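Local coordinates for TPR repeat-containing protein (Cytophaga hutchinsonii, PDB 3U4T), which is of unknown function but, as a tetratricopeptide-repeat protein built mainly of paired helices, probably serves as a scaffold for binding other proteins, at residues I227-T232 / A242-I247; R182-A187 / P200-L205; N174-Y179 / E207-G212; L148-Y153 / S163-V168; G112-Y117 / I128-K133. The protein carries 1 engineered substitution. All blocks are in the same frame, centred on the assembly; numbering follows the deposited sequence.

Interaction 1. Residues I227-T232 / A242-I247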
# COMPACT_ATOMS: atom_id res chain seq x y z
N ILE A 227 23.75 -1.40 -12.54
CA ILE A 227 24.84 -2.25 -12.97
C ILE A 227 25.71 -1.55 -14.01
O ILE A 227 26.94 -1.48 -13.86
CB ILE A 227 24.31 -3.58 -13.54
CG1 ILE A 227 23.45 -4.28 -12.49
CG2 ILE A 227 25.48 -4.49 -13.91
CD1 ILE A 227 24.21 -4.66 -11.25
N ALA A 228 25.09 -1.01 -15.06
CA ALA A 228 25.84 -0.32 -16.11
C ALA A 228 26.74 0.79 -15.56
O ALA A 228 27.87 0.96 -16.03
CB ALA A 228 24.90 0.23 -17.17
N TYR A 229 26.24 1.53 -14.57
CA TYR A 229 27.03 2.60 -13.96
C TYR A 229 28.10 1.98 -13.07
O TYR A 229 29.24 2.42 -13.05
CB TYR A 229 26.15 3.54 -13.14
CG TYR A 229 25.24 4.43 -13.98
CD1 TYR A 229 25.74 5.18 -15.05
CD2 TYR A 229 23.88 4.54 -13.69
CE1 TYR A 229 24.91 6.02 -15.80
CE2 TYR A 229 23.04 5.38 -14.43
CZ TYR A 229 23.56 6.12 -15.48
OH TYR A 229 22.74 6.97 -16.20
N TYR A 230 27.73 0.96 -12.31
CA TYR A 230 28.68 0.31 -11.44
C TYR A 230 29.89 -0.12 -12.26
O TYR A 230 31.04 0.08 -11.87
CB TYR A 230 28.07 -0.94 -10.81
CG TYR A 230 29.10 -1.77 -10.07
CD1 TYR A 230 29.46 -1.45 -8.76
CD2 TYR A 230 29.74 -2.84 -10.70
CE1 TYR A 230 30.44 -2.17 -8.09
CE2 TYR A 230 30.72 -3.57 -10.04
CZ TYR A 230 31.07 -3.23 -8.73
OH TYR A 230 32.02 -3.98 -8.08
N TYR A 231 29.61 -0.72 -13.42
CA TYR A 231 30.67 -1.22 -14.28
C TYR A 231 31.42 -0.15 -15.05
O TYR A 231 32.57 -0.38 -15.42
CB TYR A 231 30.12 -2.28 -15.23
CG TYR A 231 29.95 -3.63 -14.56
CD1 TYR A 231 31.01 -4.20 -13.83
CD2 TYR A 231 28.76 -4.34 -14.67
CE1 TYR A 231 30.87 -5.45 -13.22
CE2 TYR A 231 28.61 -5.58 -14.07
CZ TYR A 231 29.67 -6.14 -13.35
OH TYR A 231 29.49 -7.37 -12.76
N THR A 232 30.78 0.98 -15.30
CA THR A 232 31.47 2.07 -15.98
C THR A 232 32.47 2.63 -14.98
O THR A 232 33.62 2.90 -15.31
CB THR A 232 30.49 3.16 -16.39
OG1 THR A 232 29.54 2.60 -17.31
CG2 THR A 232 31.22 4.31 -17.05
N ALA A 242 26.69 -4.43 -21.99
CA ALA A 242 25.69 -5.49 -21.97
C ALA A 242 24.47 -5.04 -21.18
O ALA A 242 23.34 -5.30 -21.56
CB ALA A 242 26.29 -6.77 -21.35
N ALA A 243 24.72 -4.36 -20.06
CA ALA A 243 23.62 -3.89 -19.23
C ALA A 243 22.87 -2.82 -20.01
O ALA A 243 21.63 -2.80 -20.02
CB ALA A 243 24.16 -3.33 -17.92
N TRP A 244 23.62 -1.94 -20.68
CA TRP A 244 23.03 -0.87 -21.47
C TRP A 244 22.18 -1.50 -22.56
O TRP A 244 21.19 -0.92 -23.01
CB TRP A 244 24.11 -0.00 -22.11
CG TRP A 244 24.73 1.00 -21.18
CD1 TRP A 244 26.06 1.27 -21.03
CD2 TRP A 244 24.04 1.90 -20.29
NE1 TRP A 244 26.24 2.28 -20.11
CE2 TRP A 244 25.03 2.68 -19.65
CE3 TRP A 244 22.70 2.12 -19.98
CZ2 TRP A 244 24.71 3.66 -18.70
CZ3 TRP A 244 22.38 3.09 -19.04
CH2 TRP A 244 23.38 3.85 -18.42
N LYS A 245 22.57 -2.71 -22.98
CA LYS A 245 21.82 -3.39 -24.02
C LYS A 245 20.54 -3.98 -23.45
O LYS A 245 19.49 -3.86 -24.06
CB LYS A 245 22.68 -4.48 -24.67
CG LYS A 245 23.80 -3.94 -25.57
CD LYS A 245 24.71 -5.06 -26.10
CE LYS A 245 25.84 -4.49 -26.95
NZ LYS A 245 26.99 -5.44 -27.08
N ASN A 246 20.61 -4.60 -22.28
CA ASN A 246 19.40 -5.18 -21.71
C ASN A 246 18.28 -4.15 -21.60
O ASN A 246 17.10 -4.50 -21.67
CB ASN A 246 19.67 -5.77 -20.34
CG ASN A 246 20.75 -6.80 -20.39
OD1 ASN A 246 20.89 -7.50 -21.39
ND2 ASN A 246 21.52 -6.90 -19.31
N ILE A 247 18.65 -2.89 -21.42
CA ILE A 247 17.67 -1.83 -21.29
C ILE A 247 16.98 -1.51 -22.62
O ILE A 247 15.75 -1.37 -22.67
CB ILE A 247 18.30 -0.56 -20.72
CG1 ILE A 247 18.82 -0.86 -19.32
CG2 ILE A 247 17.28 0.58 -20.69
CD1 ILE A 247 19.65 0.24 -18.72

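Interaction 2. Residues R182-A187 / P200-L205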
# COMPACT_ATOMS: atom_id res chain seq x y z
N ARG A 182 15.69 -3.61 -1.00
CA ARG A 182 16.94 -3.88 -0.31
C ARG A 182 18.00 -3.18 -1.14
O ARG A 182 18.93 -2.56 -0.62
CB ARG A 182 17.26 -5.37 -0.28
CG ARG A 182 16.44 -6.18 0.68
CD ARG A 182 17.30 -7.30 1.23
NE ARG A 182 18.41 -6.78 2.03
CZ ARG A 182 19.39 -7.53 2.54
NH1 ARG A 182 19.41 -8.84 2.32
NH2 ARG A 182 20.34 -6.97 3.28
N ALA A 183 17.85 -3.29 -2.46
CA ALA A 183 18.79 -2.67 -3.37
C ALA A 183 18.82 -1.17 -3.10
O ALA A 183 19.87 -0.59 -2.86
CB ALA A 183 18.36 -2.93 -4.81
N ARG A 184 17.64 -0.54 -3.12
CA ARG A 184 17.53 0.89 -2.88
C ARG A 184 18.04 1.29 -1.50
O ARG A 184 18.71 2.31 -1.35
CB ARG A 184 16.08 1.31 -3.04
CG ARG A 184 15.62 1.24 -4.48
CD ARG A 184 14.17 1.61 -4.62
NE ARG A 184 13.75 1.79 -6.01
CZ ARG A 184 12.49 2.01 -6.36
NH1 ARG A 184 11.56 2.07 -5.42
NH2 ARG A 184 12.16 2.18 -7.62
N ALA A 185 17.74 0.48 -0.50
CA ALA A 185 18.19 0.77 0.85
C ALA A 185 19.72 0.74 0.92
O ALA A 185 20.34 1.56 1.60
CB ALA A 185 17.60 -0.24 1.80
N ASN A 186 20.34 -0.21 0.21
CA ASN A 186 21.79 -0.31 0.20
C ASN A 186 22.48 0.74 -0.68
O ASN A 186 23.58 1.19 -0.37
CB ASN A 186 22.19 -1.74 -0.18
CG ASN A 186 22.17 -2.69 1.02
OD1 ASN A 186 23.12 -2.75 1.79
ND2 ASN A 186 21.07 -3.42 1.18
N ALA A 187 21.83 1.14 -1.77
CA ALA A 187 22.40 2.17 -2.64
C ALA A 187 22.46 3.49 -1.88
O ALA A 187 23.32 4.32 -2.11
CB ALA A 187 21.55 2.34 -3.91
N PRO A 200 24.57 -6.79 -5.49
CA PRO A 200 23.94 -8.10 -5.37
C PRO A 200 22.41 -8.12 -5.39
O PRO A 200 21.80 -9.02 -5.97
CB PRO A 200 24.49 -8.62 -4.06
CG PRO A 200 24.73 -7.37 -3.27
CD PRO A 200 25.38 -6.49 -4.30
N TYR A 201 21.79 -7.13 -4.76
CA TYR A 201 20.32 -7.09 -4.71
C TYR A 201 19.71 -6.82 -6.07
O TYR A 201 18.70 -7.43 -6.44
CB TYR A 201 19.88 -6.06 -3.66
CG TYR A 201 20.50 -6.38 -2.32
CD1 TYR A 201 20.20 -7.58 -1.66
CD2 TYR A 201 21.47 -5.55 -1.77
CE1 TYR A 201 20.88 -7.95 -0.51
CE2 TYR A 201 22.16 -5.92 -0.61
CZ TYR A 201 21.85 -7.12 0.01
OH TYR A 201 22.56 -7.52 1.12
N TYR A 202 20.32 -5.91 -6.84
CA TYR A 202 19.80 -5.62 -8.17
C TYR A 202 20.06 -6.82 -9.08
O TYR A 202 19.29 -7.10 -10.00
CB TYR A 202 20.47 -4.35 -8.75
CG TYR A 202 19.79 -3.05 -8.37
CD1 TYR A 202 18.40 -2.92 -8.49
CD2 TYR A 202 20.51 -1.97 -7.87
CE1 TYR A 202 17.75 -1.73 -8.12
CE2 TYR A 202 19.87 -0.77 -7.50
CZ TYR A 202 18.49 -0.67 -7.63
OH TYR A 202 17.83 0.47 -7.24
N GLU A 203 21.15 -7.55 -8.80
CA GLU A 203 21.48 -8.72 -9.60
C GLU A 203 20.41 -9.77 -9.33
O GLU A 203 19.94 -10.42 -10.27
CB GLU A 203 22.87 -9.25 -9.27
CG GLU A 203 23.98 -8.38 -9.83
CD GLU A 203 25.37 -8.84 -9.45
OE1 GLU A 203 25.56 -9.22 -8.28
OE2 GLU A 203 26.26 -8.81 -10.32
N LYS A 204 20.02 -9.92 -8.07
CA LYS A 204 18.98 -10.88 -7.73
C LYS A 204 17.63 -10.42 -8.29
O LYS A 204 16.80 -11.24 -8.69
CB LYS A 204 18.89 -11.06 -6.21
CG LYS A 204 19.56 -12.33 -5.69
CD LYS A 204 18.75 -13.58 -6.05
CE LYS A 204 19.32 -14.83 -5.39
NZ LYS A 204 18.33 -15.96 -5.35
N LEU A 205 17.43 -9.11 -8.32
CA LEU A 205 16.20 -8.54 -8.85
C LEU A 205 16.03 -8.94 -10.31
O LEU A 205 14.95 -9.30 -10.75
CB LEU A 205 16.24 -7.02 -8.77
CG LEU A 205 14.91 -6.44 -9.24
CD1 LEU A 205 13.89 -6.62 -8.14
CD2 LEU A 205 15.06 -4.98 -9.56

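Interaction 3. Residues N174-Y179 / E207-G212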
# COMPACT_ATOMS: atom_id res chain seq x y z
N ASN A 174 12.21 -14.57 -2.24
CA ASN A 174 12.40 -14.27 -3.66
C ASN A 174 11.43 -13.28 -4.26
O ASN A 174 11.41 -13.10 -5.48
CB ASN A 174 12.37 -15.56 -4.50
CG ASN A 174 13.73 -16.14 -4.70
OD1 ASN A 174 14.53 -16.21 -3.76
ND2 ASN A 174 14.01 -16.59 -5.91
N ILE A 175 10.62 -12.63 -3.42
CA ILE A 175 9.67 -11.64 -3.93
C ILE A 175 10.51 -10.47 -4.44
O ILE A 175 11.31 -9.87 -3.71
CB ILE A 175 8.66 -11.20 -2.82
CG1 ILE A 175 7.37 -10.71 -3.48
CG2 ILE A 175 9.26 -10.11 -1.95
CD1 ILE A 175 6.21 -10.51 -2.52
N TYR A 176 10.34 -10.15 -5.72
CA TYR A 176 11.12 -9.10 -6.37
C TYR A 176 11.12 -7.76 -5.67
O TYR A 176 12.15 -7.09 -5.56
CB TYR A 176 10.65 -8.94 -7.81
CG TYR A 176 9.44 -8.06 -7.99
CD1 TYR A 176 8.16 -8.51 -7.69
CD2 TYR A 176 9.58 -6.77 -8.50
CE1 TYR A 176 7.04 -7.70 -7.91
CE2 TYR A 176 8.48 -5.95 -8.71
CZ TYR A 176 7.22 -6.42 -8.42
OH TYR A 176 6.15 -5.59 -8.69
N ILE A 177 9.94 -7.37 -5.19
CA ILE A 177 9.78 -6.11 -4.51
C ILE A 177 10.71 -5.98 -3.31
O ILE A 177 11.10 -4.87 -2.95
CB ILE A 177 8.32 -5.94 -4.08
CG1 ILE A 177 7.81 -4.59 -4.58
CG2 ILE A 177 8.22 -6.09 -2.57
CD1 ILE A 177 6.28 -4.46 -4.63
N GLY A 178 11.07 -7.10 -2.70
CA GLY A 178 11.97 -7.05 -1.56
C GLY A 178 13.40 -6.78 -2.01
O GLY A 178 14.12 -6.01 -1.39
N TYR A 179 13.81 -7.42 -3.10
CA TYR A 179 15.16 -7.21 -3.60
C TYR A 179 15.29 -5.77 -4.09
O TYR A 179 16.31 -5.11 -3.84
CB TYR A 179 15.47 -8.19 -4.73
CG TYR A 179 15.59 -9.64 -4.26
CD1 TYR A 179 16.59 -10.02 -3.36
CD2 TYR A 179 14.71 -10.61 -4.72
CE1 TYR A 179 16.70 -11.35 -2.94
CE2 TYR A 179 14.81 -11.93 -4.31
CZ TYR A 179 15.80 -12.30 -3.41
OH TYR A 179 15.88 -13.61 -3.01
N GLU A 207 17.52 -11.45 -11.54
CA GLU A 207 17.42 -12.91 -11.51
C GLU A 207 15.95 -13.30 -11.52
O GLU A 207 15.49 -13.98 -12.43
CB GLU A 207 18.10 -13.47 -10.25
CG GLU A 207 19.42 -14.20 -10.52
CD GLU A 207 20.14 -14.61 -9.24
OE1 GLU A 207 19.54 -15.34 -8.43
OE2 GLU A 207 21.31 -14.20 -9.05
N VAL A 208 15.22 -12.85 -10.51
CA VAL A 208 13.80 -13.18 -10.42
C VAL A 208 12.92 -12.40 -11.39
O VAL A 208 11.77 -12.75 -11.61
CB VAL A 208 13.28 -12.97 -8.98
CG1 VAL A 208 14.20 -13.67 -7.98
CG2 VAL A 208 13.19 -11.48 -8.68
N CYS A 209 13.46 -11.34 -11.99
CA CYS A 209 12.67 -10.53 -12.93
C CYS A 209 12.92 -10.70 -14.42
O CYS A 209 12.01 -10.56 -15.23
CB CYS A 209 12.80 -9.04 -12.60
SG CYS A 209 11.89 -8.49 -11.15
N ALA A 210 14.15 -10.98 -14.82
CA ALA A 210 14.42 -11.13 -16.25
C ALA A 210 13.30 -11.91 -16.97
O ALA A 210 12.84 -11.54 -18.05
CB ALA A 210 15.75 -11.81 -16.47
N PRO A 211 12.92 -13.05 -16.41
CA PRO A 211 11.87 -13.90 -16.96
C PRO A 211 10.52 -13.32 -17.31
O PRO A 211 9.97 -13.68 -18.36
CB PRO A 211 11.79 -15.03 -15.94
CG PRO A 211 13.26 -15.17 -15.56
CD PRO A 211 13.84 -13.82 -15.56
N GLY A 212 9.97 -12.43 -16.50
CA GLY A 212 8.68 -11.91 -16.90
C GLY A 212 8.89 -10.79 -17.92
O GLY A 212 7.92 -10.14 -18.35

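Interaction 4. Residues L148-Y153 / S163-V168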
# COMPACT_ATOMS: atom_id res chain seq x y z
N LEU A 148 6.58 -0.14 6.24
CA LEU A 148 7.37 0.39 7.33
C LEU A 148 8.77 0.67 6.81
O LEU A 148 9.36 1.71 7.12
CB LEU A 148 7.40 -0.60 8.50
CG LEU A 148 8.25 -0.23 9.72
CD1 LEU A 148 7.95 1.19 10.21
CD2 LEU A 148 7.99 -1.24 10.82
N GLY A 149 9.30 -0.25 5.99
CA GLY A 149 10.63 -0.06 5.43
C GLY A 149 10.73 1.20 4.58
O GLY A 149 11.73 1.94 4.61
N GLN A 150 9.67 1.45 3.82
CA GLN A 150 9.62 2.63 2.98
C GLN A 150 9.61 3.87 3.86
O GLN A 150 10.25 4.87 3.53
CB GLN A 150 8.36 2.61 2.12
CG GLN A 150 8.35 1.52 1.07
CD GLN A 150 7.12 1.58 0.21
OE1 GLN A 150 6.02 1.26 0.66
NE2 GLN A 150 7.28 2.03 -1.02
N ALA A 151 8.89 3.81 4.98
CA ALA A 151 8.85 4.97 5.86
C ALA A 151 10.27 5.24 6.36
O ALA A 151 10.72 6.38 6.34
CB ALA A 151 7.91 4.74 7.03
N TYR A 152 10.96 4.19 6.80
CA TYR A 152 12.33 4.32 7.28
C TYR A 152 13.23 4.92 6.19
O TYR A 152 13.98 5.86 6.42
CB TYR A 152 12.89 2.96 7.70
CG TYR A 152 12.37 2.41 9.01
CD1 TYR A 152 12.23 3.24 10.12
CD2 TYR A 152 12.08 1.06 9.16
CE1 TYR A 152 11.82 2.74 11.35
CE2 TYR A 152 11.67 0.54 10.39
CZ TYR A 152 11.54 1.38 11.48
OH TYR A 152 11.13 0.87 12.69
N TYR A 153 13.14 4.35 4.99
CA TYR A 153 13.94 4.80 3.85
C TYR A 153 13.83 6.29 3.60
O TYR A 153 14.83 6.99 3.50
CB TYR A 153 13.51 4.06 2.58
CG TYR A 153 14.22 4.51 1.32
CD1 TYR A 153 15.44 3.95 0.93
CD2 TYR A 153 13.65 5.48 0.50
CE1 TYR A 153 16.08 4.34 -0.25
CE2 TYR A 153 14.28 5.88 -0.69
CZ TYR A 153 15.49 5.30 -1.06
OH TYR A 153 16.12 5.69 -2.23
N SER A 163 16.67 -3.83 7.11
CA SER A 163 16.25 -4.91 8.00
C SER A 163 14.77 -5.20 7.81
O SER A 163 14.34 -6.36 7.81
CB SER A 163 16.50 -4.54 9.46
OG SER A 163 17.86 -4.21 9.66
N SER A 164 14.00 -4.13 7.66
CA SER A 164 12.56 -4.26 7.48
C SER A 164 12.29 -4.90 6.12
O SER A 164 11.30 -5.62 5.96
CB SER A 164 11.91 -2.88 7.59
OG SER A 164 10.51 -2.95 7.34
N PHE A 165 13.14 -4.64 5.14
CA PHE A 165 12.95 -5.24 3.83
C PHE A 165 13.41 -6.70 3.88
O PHE A 165 12.88 -7.56 3.17
CB PHE A 165 13.71 -4.47 2.74
CG PHE A 165 13.16 -3.10 2.48
CD1 PHE A 165 11.78 -2.90 2.32
CD2 PHE A 165 14.01 -1.99 2.42
CE1 PHE A 165 11.27 -1.62 2.09
CE2 PHE A 165 13.51 -0.72 2.20
CZ PHE A 165 12.14 -0.53 2.04
N VAL A 166 14.39 -6.98 4.74
CA VAL A 166 14.88 -8.34 4.91
C VAL A 166 13.71 -9.17 5.44
O VAL A 166 13.60 -10.36 5.16
CB VAL A 166 16.02 -8.43 5.94
CG1 VAL A 166 16.21 -9.87 6.38
CG2 VAL A 166 17.31 -7.90 5.34
N LYS A 167 12.84 -8.53 6.22
CA LYS A 167 11.67 -9.20 6.78
C LYS A 167 10.65 -9.52 5.72
O LYS A 167 9.98 -10.55 5.79
CB LYS A 167 11.01 -8.33 7.86
CG LYS A 167 11.60 -8.47 9.24
CD LYS A 167 11.27 -9.83 9.84
CE LYS A 167 11.72 -9.90 11.29
NZ LYS A 167 11.30 -11.17 11.93
N VAL A 168 10.49 -8.63 4.74
CA VAL A 168 9.53 -8.88 3.67
C VAL A 168 9.99 -10.13 2.93
O VAL A 168 9.20 -11.01 2.59
CB VAL A 168 9.45 -7.69 2.69
CG1 VAL A 168 8.53 -8.03 1.52
CG2 VAL A 168 8.93 -6.46 3.41

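Interaction 5. Residues G112-Y117 / I128-K133. Engineered in segment 128-133: E132 (natural residue Ser).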
# COMPACT_ATOMS: atom_id res chain seq x y z
N GLY A 112 -1.82 1.17 10.82
CA GLY A 112 -1.13 1.17 9.54
C GLY A 112 -1.76 2.21 8.63
O GLY A 112 -1.08 2.83 7.82
N GLN A 113 -3.07 2.39 8.78
CA GLN A 113 -3.83 3.35 7.99
C GLN A 113 -3.45 4.77 8.38
O GLN A 113 -3.32 5.65 7.53
CB GLN A 113 -5.33 3.18 8.24
CG GLN A 113 -5.96 2.04 7.49
CD GLN A 113 -5.77 2.17 6.01
OE1 GLN A 113 -4.88 1.57 5.43
NE2 GLN A 113 -6.60 2.99 5.38
N ILE A 114 -3.27 4.98 9.68
CA ILE A 114 -2.92 6.31 10.17
C ILE A 114 -1.49 6.66 9.79
O ILE A 114 -1.19 7.80 9.42
CB ILE A 114 -3.11 6.38 11.68
CG1 ILE A 114 -4.59 6.08 12.01
CG2 ILE A 114 -2.70 7.74 12.19
CD1 ILE A 114 -4.98 6.25 13.48
N GLY A 115 -0.60 5.67 9.85
CA GLY A 115 0.79 5.90 9.49
C GLY A 115 0.92 6.22 8.01
O GLY A 115 1.59 7.19 7.63
N SER A 116 0.30 5.41 7.16
CA SER A 116 0.35 5.65 5.73
C SER A 116 -0.08 7.08 5.46
O SER A 116 0.53 7.76 4.62
CB SER A 116 -0.57 4.70 4.98
OG SER A 116 -0.11 3.37 5.12
N TYR A 117 -1.12 7.54 6.16
CA TYR A 117 -1.62 8.90 5.97
C TYR A 117 -0.51 9.93 6.15
O TYR A 117 -0.29 10.78 5.30
CB TYR A 117 -2.73 9.25 6.97
CG TYR A 117 -3.11 10.72 6.89
CD1 TYR A 117 -3.88 11.20 5.83
CD2 TYR A 117 -2.61 11.64 7.81
CE1 TYR A 117 -4.15 12.56 5.68
CE2 TYR A 117 -2.87 13.01 7.67
CZ TYR A 117 -3.64 13.46 6.60
OH TYR A 117 -3.87 14.82 6.43
N ILE A 128 6.04 6.47 10.98
CA ILE A 128 6.80 5.35 11.51
C ILE A 128 6.28 4.95 12.89
O ILE A 128 6.09 3.76 13.16
CB ILE A 128 8.28 5.69 11.67
CG1 ILE A 128 8.90 5.97 10.30
CG2 ILE A 128 9.00 4.54 12.38
CD1 ILE A 128 10.34 6.42 10.39
N GLN A 129 6.06 5.95 13.75
CA GLN A 129 5.57 5.67 15.11
C GLN A 129 4.34 4.79 15.07
O GLN A 129 4.28 3.78 15.78
CB GLN A 129 5.20 6.95 15.87
CG GLN A 129 4.50 6.60 17.19
CD GLN A 129 3.49 7.63 17.68
OE1 GLN A 129 2.60 7.30 18.46
NE2 GLN A 129 3.63 8.88 17.24
N TYR A 130 3.37 5.19 14.26
CA TYR A 130 2.12 4.45 14.13
C TYR A 130 2.24 3.13 13.37
O TYR A 130 1.56 2.16 13.70
CB TYR A 130 1.05 5.33 13.50
CG TYR A 130 0.26 6.13 14.52
CD1 TYR A 130 -1.02 5.74 14.91
CD2 TYR A 130 0.81 7.26 15.11
CE1 TYR A 130 -1.74 6.47 15.88
CE2 TYR A 130 0.10 7.99 16.07
CZ TYR A 130 -1.17 7.59 16.45
OH TYR A 130 -1.86 8.30 17.41
N MSE A 131 3.10 3.10 12.35
CA MSE A 131 3.28 1.86 11.61
C MSE A 131 3.92 0.81 12.54
O MSE A 131 3.65 -0.38 12.40
CB MSE A 131 4.16 2.08 10.38
CG MSE A 131 3.38 2.47 9.13
SE MSE A 131 4.56 2.93 7.69
CE MSE A 131 3.26 3.86 6.58
N GLU A 132 4.73 1.25 13.49
CA GLU A 132 5.37 0.34 14.43
C GLU A 132 4.40 -0.22 15.46
O GLU A 132 4.69 -1.23 16.11
CB GLU A 132 6.53 1.03 15.15
CG GLU A 132 7.75 1.31 14.28
CD GLU A 132 8.85 1.98 15.05
OE1 GLU A 132 8.53 2.87 15.85
OE2 GLU A 132 10.04 1.65 14.86
N LYS A 133 3.25 0.44 15.62
CA LYS A 133 2.22 -0.00 16.57
C LYS A 133 1.64 -1.34 16.13
O LYS A 133 0.96 -2.01 16.89
CB LYS A 133 1.06 1.00 16.67
CG LYS A 133 1.35 2.29 17.45
CD LYS A 133 0.04 3.07 17.65
CE LYS A 133 0.27 4.50 18.15
NZ LYS A 133 0.97 4.58 19.46

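Interaction 1. Residues I227-T232 / A242-I247
The indole of W244 takes the methyl of A228 on one face and the ring of Y229 at its edge. This is the interior of an antiparallel hairpin, helix 217-233 against helix 237-250, in a TPR-type helical array. The short axes run 8.9 Å apart at 161°. A228 CB sits 3.6 Å from the centroid of the W244 six-membered ring, almost centred over it, and makes a CH-pi contact. The Y229 pair is T-shaped: W244 points its edge, through CH2 and CZ2, at the face of the tyrosine. The planes stand at 88°, with W244 CH2 3.7 Å from Y229 CZ. Y229 is exposed, whereas A228 and W244 are buried. A243 CB also meets A228 CB at 3.7 Å, which lets the backbones come close. Beyond them, I227 turns its end to K199 and E203 of helix 199-209. T232 OG1 hydrogen-bonds A228 O at 2.7 Å. T232 N also donates to A228 O, from the opposite face of the carbonyl plane.

Interaction 2. Residues R182-A187 / P200-L205
A183 and Y201 bring two antiparallel helices together, their CA atoms 4.9 Å apart. Helices 176-189 and 199-209 pair here within the TPR-type helical array, with short axes at 159°. The apolar part centres on A183. Its CB lies over the middle of the Y202 ring, 3.5 Å from the centroid, in a CH-pi contact. It also meets Y201 CB at 3.7 Å. The second CH-pi contact is looser: R182 CB faces the Y201 ring from 4.2 Å off its centroid. The R182 chain bends at chi2 (-146°) and chi3. Its guanidinium then lies against the tyrosine, its plane tilted 40° from the ring, with Y201 CE1 over one of its faces, toward the rim. R182 NH2 and Y201 OH approach to 3.1 Å, but the angle is poor for a hydrogen bond. The charge is instead met by D162, which forms a salt bridge with R182 NE. R184 and Y202 OH likewise share E222 as their polar partner, on helix 217-233. Polar bonding within helix 176-189 fixes the N186 amide beside Y201. N186 ND2 gives R182 O a 2.9 Å hydrogen bond from above the carbonyl plane, while N186 N reaches that oxygen from the other face.

Interaction 3. Residues N174-Y179 / E207-G212
V208 and C209 meet N174, Y176 and Y179 in a largely apolar contact at the protein surface. It joins the start of helix 176-189 to the end of helix 199-209, at one end of an antiparallel helix pair in the TPR-type array. I175 holds the N-cap position of the first helix. V208 is the main link, and its two methyls have different neighbours. CG1 lies 3.6 Å from N174 ND2. It also approaches Y179 CE2 at 4.1 Å, and the valine and tyrosine side chains cross at about a right angle. CG2 rests on the first carbon of the neighbouring tyrosine side chain, 3.7 Å from Y176 CB. The same carbon receives C209, with SG 3.6 Å from Y176 CB. The Y176 ring leads away from 207-212, though Y176 still touches L205 earlier on helix 199-209. Its CG takes the crowded position between backbone N and carbonyl carbon (chi1 83°). C209 SG meets the ring obliquely, 4.8 Å from its centroid, in a Cys sulfur-aromatic contact. The ring of Y216 also meets that of Y176, and C209 touches L220 of helix 217-233, so the contact extends to the next helix. On the N174 side the amide is tied within its own segment. Y179 OH donates to N174 OD1 at 3.0 Å, from well above the plane of the amide carbonyl.

Interaction 4. Residues L148-Y153 / S163-V168
F165 and S164 press onto the backbone of G149, where the two helices of a tetratricopeptide repeat pack antiparallel. L148, G149 and Y152 fall at the Leu, Gly and Tyr positions of the TPR signature in the first helix. F165 is at the signature aromatic position of the second. The short axes pass 8.8 Å apart at 160°. G149 has no side chain, and the direction a CB would take points at the other helix; the phenyl ring uses that place. F165 holds CG anti to its carbonyl carbon (chi1 -68°), and the far end of the ring reaches the first helix. F165 CZ lies 3.4 Å from G149 C, and F165 CE1 is 3.7 Å from G149 CA. The ring meets this backbone obliquely. S164 differs: its OG is anti to the backbone N (chi1 177°) and stands 3.3 Å from G149 N. The angle there is too poor for a hydrogen bond; the hydroxyl instead bonds F145 O, one turn earlier on the first helix. S164 CB comes to the edge of the Y152 ring, 4.2 Å from Y152 CD2. Y152 OH bonds E132, an engineered residue near the preceding helix. F165 also packs against W181 and R182 of helix 176-189. L148 CD1 lies over one face of the Y152 ring, offset toward its rim.

Interaction 5. Residues G112-Y117 / I128-K133
I114 and Y130 meet by an aliphatic-aromatic contact, with I114 CG2 over one face of the tyrosine ring and 3.8 Å from Y130 CD1. This CH-pi contact joins helices 109-120 and 124-131, a neighbouring pair in the TPR-type helical array. On the opposite ring face sits K133 CE, centred 3.6 Å above the plane. Beside them G115, without a side chain, admits the second helix: Y130 CB is 4.0 Å from G115 N. M131, present as selenomethionine, runs extended beyond CG and reaches over the glycine. Its CE lies 3.4 Å from S116 N and 3.7 Å from S116 OG. The next shell surrounds these groups. S116 OG hydrogen-bonds G112 O at 2.9 Å; that oxygen also takes S116 N from its other face. I114 packs on I94 and Y97 of helix 90-103. M131 touches L148 and A151 of helix 142-154. The contact across the helices therefore rests on shape and dispersion, with S116 OG engaged within its own helix.

From the N terminus, interaction 5 comes first, closing a short loop between helices 109-120 and 124-131. Interaction 4 closes the next, between helices 142-154 and 158-171. Interaction 3 then spans a longer loop, from the start of helix 176-189 to the end of helix 199-209. Interaction 2 lies within that loop and joins the same two helices. Interaction 1 closes last, between helices 217-233 and 237-250. No loops cross. Neighbouring contacts touch: I128 and M131 of interaction 5 pack on interaction 4, F165 and V166 of interaction 4 on R182 of interaction 2, and E203 of interaction 2 on I227 of interaction 1. Interaction 3 touches 2 (Y176 and L205) and 4 (I175 and V168).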